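Local coordinates for TtuA PH0300 (PDB 5MKO), which catalyses the ATP-dependent 2-thiolation of 5-methyluridine at position 54 in the T loop of tRNA, using a [4Fe-4S] cluster, at residues 153-158 with 196-201; 51-56 with 73-78; 142-147 with 298-303. All coordinates share one frame; numbering follows the deposited sequence.

Interactions 1 and 2 lie in the same mixed sheet of the PP-loop fold, with centres about 11 Å apart. Strand 52-56 sits between strand 76-83 of interaction 2 and strand 153-155 of interaction 1. The C-terminal ends of strands 52-56 and 153-155 lead to the bound AMP, so both contacts help build the nucleotide site. Interaction 3 lies about 20 Å from interaction 1 and 17 Å from interaction 2, centre to centre. It fixes the C-terminal segment 298-303 to helix 132-148, which packs on L54, A56 and I154 of the sheet. Along the chain interaction 2 closes first. Interaction 1 is nested inside the long loop closed by interaction 3.

Interaction 1. Residues 153-158 with 196-201; sequences AIATGH and VKPLYE. With AMP (adenosine monophosphate), chain C.
The H158 imidazole carries CE of K197 over one face, 3.8 Å from the ring centroid. This is a CH-pi contact, with CE offset toward the rim of the ring. CB of T156 lies at the ring edge, in plane. The AMP ribose approaches obliquely, with its C5' 3.4 Å from CE1 of H158. The K197 chain is extended beyond CG, which lets it run past H158 CB and bring CE to the ring. T156 OG1 and H158 ND1 share a hydrogen bond of 2.8 Å that probably helps fix the rotation of the imidazole.

The backbones pair as neighbouring parallel strands of the PP-loop sheet. V196 N donates to I154 O at 2.8 Å, and T156 N donates to V196 O at 3.1 Å. On the face bearing A155 and V196, the A155 methyl packs against V196 CG2 and P198 CG. Beyond the strand end the chain turns at the ATP-site residue G157, whose N donates to AMP O2' at 3.1 Å and more weakly to O3'. The 197-200 segment is a type I turn. A water bridges the two segments: it donates to T156 O and H158 O and accepts from L199 N at 2.9 Å.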
loop_
_atom_site.group_PDB
_atom_site.type_symbol
_atom_site.label_atom_id
_atom_site.label_comp_id
_atom_site.label_asym_id
_atom_site.label_seq_id
_atom_site.Cartn_x
_atom_site.Cartn_y
_atom_site.Cartn_z
ATOM N N ALA A 153 24.420 -11.051 -17.695
ATOM C CA ALA A 153 23.465 -10.459 -16.762
ATOM C C ALA A 153 24.004 -9.210 -16.068
ATOM O O ALA A 153 25.220 -9.060 -15.924
ATOM C CB ALA A 153 23.075 -11.491 -15.715
ATOM N N ILE A 154 23.083 -8.330 -15.618
ATOM C CA ILE A 154 23.376 -7.127 -14.829
ATOM C C ILE A 154 22.728 -7.358 -13.471
ATOM O O ILE A 154 21.567 -7.751 -13.416
ATOM C CB ILE A 154 22.885 -5.769 -15.437
ATOM C CG1 ILE A 154 23.244 -5.608 -16.925
ATOM C CG2 ILE A 154 23.421 -4.594 -14.610
ATOM C CD1 ILE A 154 22.565 -4.424 -17.644
ATOM N N ALA A 155 23.468 -7.130 -12.387
ATOM C CA ALA A 155 22.940 -7.268 -11.035
ATOM C C ALA A 155 23.000 -5.913 -10.337
ATOM O O ALA A 155 24.030 -5.226 -10.388
ATOM C CB ALA A 155 23.725 -8.316 -10.259
ATOM N N THR A 156 21.869 -5.503 -9.745
ATOM C CA THR A 156 21.754 -4.239 -9.027
ATOM C C THR A 156 21.605 -4.498 -7.529
ATOM O O THR A 156 21.380 -5.640 -7.124
ATOM C CB THR A 156 20.671 -3.331 -9.632
ATOM O OG1 THR A 156 19.407 -4.000 -9.635
ATOM C CG2 THR A 156 21.033 -2.824 -11.020
ATOM N N GLY A 157 21.759 -3.442 -6.732
ATOM C CA GLY A 157 21.705 -3.505 -5.275
ATOM C C GLY A 157 20.345 -3.422 -4.607
ATOM O O GLY A 157 20.288 -3.433 -3.375
ATOM N N HIS A 158 19.241 -3.368 -5.387
ATOM C CA HIS A 158 17.867 -3.275 -4.856
ATOM C C HIS A 158 17.518 -4.351 -3.818
ATOM O O HIS A 158 17.536 -5.548 -4.120
ATOM C CB HIS A 158 16.826 -3.288 -5.967
ATOM C CG HIS A 158 16.978 -2.197 -6.969
ATOM N ND1 HIS A 158 17.849 -2.316 -8.030
ATOM C CD2 HIS A 158 16.304 -1.033 -7.084
ATOM C CE1 HIS A 158 17.685 -1.221 -8.751
ATOM N NE2 HIS A 158 16.771 -0.415 -8.216
ATOM N N VAL A 196 18.935 -8.462 -12.817
ATOM C CA VAL A 196 18.527 -9.263 -11.655
ATOM C C VAL A 196 18.756 -8.518 -10.332
ATOM O O VAL A 196 19.599 -7.615 -10.261
ATOM C CB VAL A 196 19.128 -10.694 -11.624
ATOM C CG1 VAL A 196 18.518 -11.583 -12.703
ATOM C CG2 VAL A 196 20.654 -10.675 -11.707
ATOM N N LYS A 197 17.988 -8.908 -9.290
ATOM C CA LYS A 197 18.061 -8.325 -7.948
ATOM C C LYS A 197 18.387 -9.408 -6.895
ATOM O O LYS A 197 17.466 -9.956 -6.285
ATOM C CB LYS A 197 16.777 -7.543 -7.610
ATOM C CG LYS A 197 16.654 -6.242 -8.385
ATOM C CD LYS A 197 15.230 -5.717 -8.439
ATOM C CE LYS A 197 15.185 -4.393 -9.158
ATOM N NZ LYS A 197 13.825 -3.833 -9.221
ATOM N N PRO A 198 19.683 -9.754 -6.680
ATOM C CA PRO A 198 20.013 -10.806 -5.690
ATOM C C PRO A 198 19.622 -10.494 -4.242
ATOM O O PRO A 198 19.400 -11.417 -3.465
ATOM C CB PRO A 198 21.531 -10.994 -5.851
ATOM C CG PRO A 198 21.872 -10.377 -7.179
ATOM C CD PRO A 198 20.901 -9.246 -7.345
ATOM N N LEU A 199 19.513 -9.204 -3.889
ATOM C CA LEU A 199 19.149 -8.746 -2.535
ATOM C C LEU A 199 17.627 -8.538 -2.335
ATOM O O LEU A 199 17.203 -7.944 -1.341
ATOM C CB LEU A 199 19.918 -7.447 -2.176
ATOM C CG LEU A 199 21.455 -7.450 -2.202
ATOM C CD1 LEU A 199 21.979 -6.151 -1.613
ATOM C CD2 LEU A 199 22.048 -8.637 -1.442
ATOM N N TYR A 200 16.822 -9.061 -3.261
ATOM C CA TYR A 200 15.369 -8.946 -3.302
ATOM C C TYR A 200 14.629 -9.283 -1.993
ATOM O O TYR A 200 13.602 -8.651 -1.702
ATOM C CB TYR A 200 14.810 -9.796 -4.454
ATOM C CG TYR A 200 13.419 -9.394 -4.888
ATOM C CD1 TYR A 200 13.216 -8.285 -5.706
ATOM C CD2 TYR A 200 12.305 -10.138 -4.508
ATOM C CE1 TYR A 200 11.942 -7.936 -6.140
ATOM C CE2 TYR A 200 11.027 -9.799 -4.938
ATOM C CZ TYR A 200 10.844 -8.682 -5.737
ATOM O OH TYR A 200 9.577 -8.323 -6.136
ATOM N N GLU A 201 15.130 -10.268 -1.221
ATOM C CA GLU A 201 14.466 -10.703 0.011
ATOM C C GLU A 201 15.218 -10.306 1.302
ATOM O O GLU A 201 14.809 -10.704 2.394
ATOM C CB GLU A 201 14.169 -12.210 -0.040
ATOM C CG GLU A 201 13.544 -12.655 -1.352
ATOM C CD GLU A 201 13.187 -14.122 -1.449
ATOM O OE1 GLU A 201 14.094 -14.988 -1.381
ATOM O OE2 GLU A 201 11.982 -14.402 -1.625
HETATM P P AMP C . 19.286 3.965 -7.525
HETATM O O1P AMP C . 20.259 5.123 -7.190
HETATM O O2P AMP C . 18.617 3.441 -6.217
HETATM O O3P AMP C . 18.316 4.273 -8.626
HETATM O "O5'" AMP C . 20.194 2.777 -8.022
HETATM C "C5'" AMP C . 19.744 1.428 -8.247
HETATM C "C4'" AMP C . 20.951 0.568 -8.495
HETATM O "O4'" AMP C . 21.691 1.090 -9.620
HETATM C "C3'" AMP C . 21.953 0.536 -7.356
HETATM O "O3'" AMP C . 21.556 -0.398 -6.360
HETATM C "C2'" AMP C . 23.246 0.168 -8.079
HETATM O "O2'" AMP C . 23.291 -1.232 -8.331
HETATM C "C1'" AMP C . 23.083 0.916 -9.410
HETATM N N9 AMP C . 23.740 2.224 -9.488
HETATM C C8 AMP C . 23.274 3.414 -8.995
HETATM N N7 AMP C . 24.069 4.434 -9.214
HETATM C C5 AMP C . 25.134 3.879 -9.906
HETATM C C6 AMP C . 26.321 4.430 -10.425
HETATM N N6 AMP C . 26.680 5.707 -10.263
HETATM N N1 AMP C . 27.164 3.604 -11.088
HETATM C C2 AMP C . 26.839 2.312 -11.206
HETATM N N3 AMP C . 25.765 1.675 -10.734
HETATM C C4 AMP C . 24.941 2.517 -10.090
HETATM O O HOH W 1 19.576 -6.738 -5.504
#

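Interaction 2. Residues 51-56 with 73-78. With AMP (adenosine monophosphate), chain C.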
loop_
_atom_site.group_PDB
_atom_site.type_symbol
_atom_site.label_atom_id
_atom_site.label_comp_id
_atom_site.label_asym_id
_atom_site.label_seq_id
_atom_site.Cartn_x
_atom_site.Cartn_y
_atom_site.Cartn_z
ATOM N N GLU A 51 27.568 -17.945 -16.098
ATOM C CA GLU A 51 27.304 -16.593 -16.607
ATOM C C GLU A 51 28.344 -15.555 -16.190
ATOM O O GLU A 51 28.865 -15.621 -15.076
ATOM C CB GLU A 51 25.924 -16.100 -16.123
ATOM C CG GLU A 51 24.742 -16.664 -16.886
ATOM C CD GLU A 51 23.398 -16.085 -16.491
ATOM O OE1 GLU A 51 22.901 -16.422 -15.392
ATOM O OE2 GLU A 51 22.827 -15.314 -17.294
ATOM N N ARG A 52 28.595 -14.564 -17.072
ATOM C CA ARG A 52 29.451 -13.410 -16.803
ATOM C C ARG A 52 28.519 -12.303 -16.299
ATOM O O ARG A 52 27.713 -11.765 -17.069
ATOM C CB ARG A 52 30.198 -12.967 -18.065
ATOM C CG ARG A 52 31.512 -13.701 -18.285
ATOM C CD ARG A 52 32.232 -13.189 -19.512
ATOM N NE ARG A 52 32.964 -11.947 -19.256
ATOM C CZ ARG A 52 32.857 -10.845 -19.994
ATOM N NH1 ARG A 52 32.024 -10.807 -21.028
ATOM N NH2 ARG A 52 33.591 -9.777 -19.715
ATOM N N ILE A 53 28.584 -12.021 -14.988
ATOM C CA ILE A 53 27.729 -11.049 -14.300
ATOM C C ILE A 53 28.386 -9.669 -14.174
ATOM O O ILE A 53 29.553 -9.569 -13.793
ATOM C CB ILE A 53 27.258 -11.615 -12.920
ATOM C CG1 ILE A 53 26.639 -13.034 -13.080
ATOM C CG2 ILE A 53 26.274 -10.660 -12.213
ATOM C CD1 ILE A 53 26.762 -13.951 -11.883
ATOM N N LEU A 54 27.629 -8.609 -14.501
ATOM C CA LEU A 54 28.087 -7.230 -14.363
ATOM C C LEU A 54 27.348 -6.580 -13.192
ATOM O O LEU A 54 26.131 -6.402 -13.253
ATOM C CB LEU A 54 27.910 -6.415 -15.660
ATOM C CG LEU A 54 28.359 -4.943 -15.602
ATOM C CD1 LEU A 54 29.874 -4.807 -15.697
ATOM C CD2 LEU A 54 27.701 -4.133 -16.688
ATOM N N VAL A 55 28.081 -6.251 -12.121
ATOM C CA VAL A 55 27.491 -5.603 -10.957
ATOM C C VAL A 55 27.649 -4.087 -11.093
ATOM O O VAL A 55 28.766 -3.575 -11.146
ATOM C CB VAL A 55 27.961 -6.159 -9.576
ATOM C CG1 VAL A 55 27.135 -5.554 -8.431
ATOM C CG2 VAL A 55 27.884 -7.687 -9.539
ATOM N N ALA A 56 26.514 -3.383 -11.190
ATOM C CA ALA A 56 26.474 -1.935 -11.300
ATOM C C ALA A 56 26.706 -1.402 -9.880
ATOM O O ALA A 56 25.836 -1.545 -9.019
ATOM C CB ALA A 56 25.122 -1.506 -11.835
ATOM N N LEU A 73 29.962 -16.299 -2.980
ATOM C CA LEU A 73 29.165 -17.454 -3.404
ATOM C C LEU A 73 29.776 -18.190 -4.610
ATOM O O LEU A 73 29.266 -19.235 -5.013
ATOM C CB LEU A 73 27.708 -17.055 -3.691
ATOM C CG LEU A 73 26.809 -16.730 -2.486
ATOM C CD1 LEU A 73 25.448 -16.264 -2.959
ATOM C CD2 LEU A 73 26.651 -17.920 -1.544
ATOM N N GLY A 74 30.856 -17.636 -5.162
ATOM C CA GLY A 74 31.587 -18.196 -6.291
ATOM C C GLY A 74 30.966 -17.928 -7.645
ATOM O O GLY A 74 30.741 -18.862 -8.422
ATOM N N TYR A 75 30.682 -16.647 -7.936
ATOM C CA TYR A 75 30.138 -16.223 -9.226
ATOM C C TYR A 75 31.200 -15.473 -10.050
ATOM O O TYR A 75 32.178 -14.961 -9.485
ATOM C CB TYR A 75 28.864 -15.388 -9.054
ATOM C CG TYR A 75 27.638 -16.200 -8.692
ATOM C CD1 TYR A 75 26.849 -16.790 -9.679
ATOM C CD2 TYR A 75 27.240 -16.350 -7.365
ATOM C CE1 TYR A 75 25.711 -17.524 -9.353
ATOM C CE2 TYR A 75 26.111 -17.092 -7.028
ATOM C CZ TYR A 75 25.346 -17.674 -8.025
ATOM O OH TYR A 75 24.223 -18.398 -7.697
ATOM N N ASN A 76 31.026 -15.462 -11.391
ATOM C CA ASN A 76 31.927 -14.789 -12.333
ATOM C C ASN A 76 31.454 -13.330 -12.482
ATOM O O ASN A 76 30.631 -13.019 -13.350
ATOM C CB ASN A 76 31.954 -15.531 -13.685
ATOM C CG ASN A 76 33.035 -15.108 -14.659
ATOM O OD1 ASN A 76 33.768 -14.127 -14.462
ATOM N ND2 ASN A 76 33.143 -15.847 -15.756
ATOM N N ILE A 77 31.964 -12.442 -11.606
ATOM C CA ILE A 77 31.546 -11.049 -11.602
ATOM C C ILE A 77 32.637 -10.067 -12.010
ATOM O O ILE A 77 33.832 -10.316 -11.854
ATOM C CB ILE A 77 30.880 -10.615 -10.256
ATOM C CG1 ILE A 77 31.891 -10.550 -9.087
ATOM C CG2 ILE A 77 29.652 -11.482 -9.904
ATOM C CD1 ILE A 77 31.632 -9.413 -8.126
ATOM N N GLU A 78 32.177 -8.938 -12.547
ATOM C CA GLU A 78 32.928 -7.753 -12.936
ATOM C C GLU A 78 32.031 -6.585 -12.550
ATOM O O GLU A 78 30.820 -6.766 -12.437
ATOM C CB GLU A 78 33.285 -7.763 -14.424
ATOM C CG GLU A 78 34.558 -8.540 -14.706
ATOM C CD GLU A 78 34.882 -8.779 -16.166
ATOM O OE1 GLU A 78 34.658 -9.915 -16.642
ATOM O OE2 GLU A 78 35.396 -7.846 -16.824
HETATM P P AMP C . 19.286 3.965 -7.525
HETATM O O1P AMP C . 20.259 5.123 -7.190
HETATM O O2P AMP C . 18.617 3.441 -6.217
HETATM O O3P AMP C . 18.316 4.273 -8.626
HETATM O "O5'" AMP C . 20.194 2.777 -8.022
HETATM C "C5'" AMP C . 19.744 1.428 -8.247
HETATM C "C4'" AMP C . 20.951 0.568 -8.495
HETATM O "O4'" AMP C . 21.691 1.090 -9.620
HETATM C "C3'" AMP C . 21.953 0.536 -7.356
HETATM O "O3'" AMP C . 21.556 -0.398 -6.360
HETATM C "C2'" AMP C . 23.246 0.168 -8.079
HETATM O "O2'" AMP C . 23.291 -1.232 -8.331
HETATM C "C1'" AMP C . 23.083 0.916 -9.410
HETATM N N9 AMP C . 23.740 2.224 -9.488
HETATM C C8 AMP C . 23.274 3.414 -8.995
HETATM N N7 AMP C . 24.069 4.434 -9.214
HETATM C C5 AMP C . 25.134 3.879 -9.906
HETATM C C6 AMP C . 26.321 4.430 -10.425
HETATM N N6 AMP C . 26.680 5.707 -10.263
HETATM N N1 AMP C . 27.164 3.604 -11.088
HETATM C C2 AMP C . 26.839 2.312 -11.206
HETATM N N3 AMP C . 25.765 1.675 -10.734
HETATM C C4 AMP C . 24.941 2.517 -10.090
HETATM O O HOH W 2 28.788 -16.647 -12.552
#
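R52 and E78 project from the same face of the sheet and meet at their charged ends. Their side chains run at a slant to each other, with the guanidinium and carboxylate planes 53° apart. R52 NH2 reaches E78 OE1 at 3.3 Å in a salt bridge. The donor comes from above the carboxylate plane, 36° out of it, so the pair is not coplanar. R52 bends at chi3 (80°) to bring its guanidinium to the glutamate. Its NH1 is held by N149 O, and F151 adds a cation-pi contact. The aliphatic part of R52 also meets N76, with CG 3.7 Å from ND2.

I53 and I77 point to the other face. There I77 CG2 packs on I53 CB at 3.9 Å and, more loosely, on V55 CG2. I53 CD1 points the other way, toward the Y75 ring, which it approaches obliquely, 3.6 Å from CD1 of Y75. L70 of helix 61-72 packs on V55, Y75 and I77 from this side.

Between the two faces the backbones bond in parallel register. I53 N donates to N76 O, E78 N to I53 O, and V55 N to E78 O. At the strand end A56 O accepts a 2.7 Å hydrogen bond from O2' of AMP, and the A56 methyl lies 3.4 Å from adenine N3. Strand 52-56, helix 61-72 and strand 76-83 form a beta-alpha-beta unit, the start of the PP-loop nucleotide-binding fold.

Interaction 3. Residues 142-147 with 298-303; sequences MNKFAY and EINFKV
K144, F301 and F145 have the most surface buried here. K144 leaves helix 132-148 and crosses the F301 side chain at about a right angle. Its CB lies 3.7 Å from F301 CD2, and its CD lies at the edge of the F301 ring, in plane. At the polar end NZ donates to I299 O at 2.8 Å, with the donor tilted 25° from the carbonyl plane. The same NZ makes a salt bridge to E298 OE2 at 3.3 Å and another to D148 on its own helix. The chain is extended up to CE and turns only at the last torsion (chi4 -74°), which brings NZ to these partners. With I299 O and two carboxylates as partners, the ammonium group is probably kept charged.

F301 lies between K144 and F145. One face of its ring is covered by I299 CG2, 3.7 Å above the plane, from its own segment. Its CB fits against the helix, 3.7 Å from F145 CA and equally close to F145 CD2. With chi1 at -173°, which turns CG away from the F145 backbone N, the ring extends past the F301 backbone toward V303. There F145 CZ meets V303 CG2 at 4.2 Å.

The backbone of the 298-303 segment is also tied to the end of the helix. D148 accepts from F301 N, and N149 bonds to both F301 O and V303 N. E298 lies close to C278, a ligand of the second zinc site, so the segment passes beside that site and then crosses the helix at K144 and F145. F145 and F301 both touch V111 of strand 108-112, V303 touches H109, and F145 also packs on L54 of strand 52-56, placing the C-terminal segment against helix 132-148 and the edge of the central sheet.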
loop_
_atom_site.group_PDB
_atom_site.type_symbol
_atom_site.label_atom_id
_atom_site.label_comp_id
_atom_site.label_asym_id
_atom_site.label_seq_id
_atom_site.Cartn_x
_atom_site.Cartn_y
_atom_site.Cartn_z
ATOM N N MET A 142 24.636 1.351 -18.222
ATOM C CA MET A 142 24.868 0.012 -17.679
ATOM C C MET A 142 24.365 -1.068 -18.628
ATOM O O MET A 142 24.995 -2.118 -18.683
ATOM C CB MET A 142 24.385 -0.189 -16.225
ATOM C CG MET A 142 22.887 -0.224 -16.032
ATOM S SD MET A 142 22.410 -0.407 -14.286
ATOM C CE MET A 142 22.584 1.301 -13.710
ATOM N N ASN A 143 23.315 -0.792 -19.437
ATOM C CA ASN A 143 22.820 -1.768 -20.409
ATOM C C ASN A 143 23.749 -1.870 -21.612
ATOM O O ASN A 143 24.128 -2.987 -21.980
ATOM C CB ASN A 143 21.401 -1.471 -20.861
ATOM C CG ASN A 143 20.757 -2.650 -21.545
ATOM O OD1 ASN A 143 20.200 -3.546 -20.901
ATOM N ND2 ASN A 143 20.854 -2.690 -22.864
ATOM N N LYS A 144 24.123 -0.717 -22.225
ATOM C CA LYS A 144 25.021 -0.712 -23.382
ATOM C C LYS A 144 26.414 -1.215 -23.028
ATOM O O LYS A 144 27.011 -1.895 -23.852
ATOM C CB LYS A 144 25.070 0.636 -24.110
ATOM C CG LYS A 144 25.440 0.444 -25.577
ATOM C CD LYS A 144 25.528 1.718 -26.381
ATOM C CE LYS A 144 25.588 1.425 -27.865
ATOM N NZ LYS A 144 26.916 0.898 -28.287
ATOM N N PHE A 145 26.911 -0.938 -21.802
ATOM C CA PHE A 145 28.207 -1.439 -21.342
ATOM C C PHE A 145 28.187 -2.966 -21.310
ATOM O O PHE A 145 29.088 -3.596 -21.865
ATOM C CB PHE A 145 28.588 -0.873 -19.962
ATOM C CG PHE A 145 29.989 -1.233 -19.536
ATOM C CD1 PHE A 145 30.238 -2.400 -18.821
ATOM C CD2 PHE A 145 31.068 -0.424 -19.880
ATOM C CE1 PHE A 145 31.546 -2.755 -18.462
ATOM C CE2 PHE A 145 32.370 -0.774 -19.510
ATOM C CZ PHE A 145 32.603 -1.943 -18.817
ATOM N N ALA A 146 27.138 -3.551 -20.686
ATOM C CA ALA A 146 26.936 -4.995 -20.565
ATOM C C ALA A 146 26.824 -5.665 -21.946
ATOM O O ALA A 146 27.439 -6.705 -22.178
ATOM C CB ALA A 146 25.692 -5.274 -19.740
ATOM N N TYR A 147 26.074 -5.029 -22.865
ATOM C CA TYR A 147 25.858 -5.506 -24.224
ATOM C C TYR A 147 27.124 -5.430 -25.062
ATOM O O TYR A 147 27.461 -6.410 -25.725
ATOM C CB TYR A 147 24.696 -4.741 -24.890
ATOM C CG TYR A 147 24.527 -5.031 -26.367
ATOM C CD1 TYR A 147 23.925 -6.206 -26.801
ATOM C CD2 TYR A 147 24.943 -4.118 -27.329
ATOM C CE1 TYR A 147 23.767 -6.478 -28.158
ATOM C CE2 TYR A 147 24.780 -4.372 -28.687
ATOM C CZ TYR A 147 24.191 -5.554 -29.098
ATOM O OH TYR A 147 24.039 -5.801 -30.438
ATOM N N GLU A 298 27.397 6.854 -32.216
ATOM C CA GLU A 298 27.237 5.814 -31.196
ATOM C C GLU A 298 28.429 5.799 -30.241
ATOM O O GLU A 298 29.566 6.024 -30.662
ATOM C CB GLU A 298 27.075 4.431 -31.859
ATOM C CG GLU A 298 26.942 3.264 -30.890
ATOM C CD GLU A 298 26.899 1.898 -31.539
ATOM O OE1 GLU A 298 25.863 1.574 -32.160
ATOM O OE2 GLU A 298 27.890 1.145 -31.407
ATOM N N ILE A 299 28.156 5.508 -28.961
ATOM C CA ILE A 299 29.179 5.367 -27.931
ATOM C C ILE A 299 29.457 3.877 -27.809
ATOM O O ILE A 299 28.539 3.089 -27.577
ATOM C CB ILE A 299 28.777 5.967 -26.548
ATOM C CG1 ILE A 299 28.053 7.353 -26.647
ATOM C CG2 ILE A 299 29.977 6.021 -25.608
ATOM C CD1 ILE A 299 28.705 8.523 -27.565
ATOM N N ASN A 300 30.713 3.492 -27.973
ATOM C CA ASN A 300 31.115 2.102 -27.834
ATOM C C ASN A 300 31.770 1.928 -26.473
ATOM O O ASN A 300 32.750 2.603 -26.153
ATOM C CB ASN A 300 32.028 1.673 -28.979
ATOM C CG ASN A 300 32.072 0.186 -29.195
ATOM O OD1 ASN A 300 33.149 -0.409 -29.218
ATOM N ND2 ASN A 300 30.914 -0.448 -29.390
ATOM N N PHE A 301 31.167 1.075 -25.644
ATOM C CA PHE A 301 31.623 0.787 -24.288
ATOM C C PHE A 301 32.501 -0.454 -24.219
ATOM O O PHE A 301 32.973 -0.792 -23.131
ATOM C CB PHE A 301 30.427 0.665 -23.334
ATOM C CG PHE A 301 29.616 1.927 -23.191
ATOM C CD1 PHE A 301 30.018 2.937 -22.323
ATOM C CD2 PHE A 301 28.442 2.103 -23.912
ATOM C CE1 PHE A 301 29.268 4.106 -22.194
ATOM C CE2 PHE A 301 27.685 3.270 -23.775
ATOM C CZ PHE A 301 28.100 4.260 -22.913
ATOM N N LYS A 302 32.729 -1.125 -25.377
ATOM C CA LYS A 302 33.577 -2.316 -25.499
ATOM C C LYS A 302 34.989 -2.007 -25.004
ATOM O O LYS A 302 35.608 -1.040 -25.452
ATOM C CB LYS A 302 33.570 -2.869 -26.949
ATOM C CG LYS A 302 34.594 -3.969 -27.279
ATOM C CD LYS A 302 34.359 -5.290 -26.538
ATOM C CE LYS A 302 33.880 -6.399 -27.445
ATOM N NZ LYS A 302 33.389 -7.571 -26.668
ATOM N N VAL A 303 35.450 -2.790 -24.017
ATOM C CA VAL A 303 36.767 -2.634 -23.403
ATOM C C VAL A 303 37.616 -3.898 -23.526
ATOM O O VAL A 303 37.084 -5.012 -23.563
ATOM C CB VAL A 303 36.736 -2.117 -21.937
ATOM C CG1 VAL A 303 36.156 -0.712 -21.852
ATOM C CG2 VAL A 303 35.994 -3.073 -21.003
#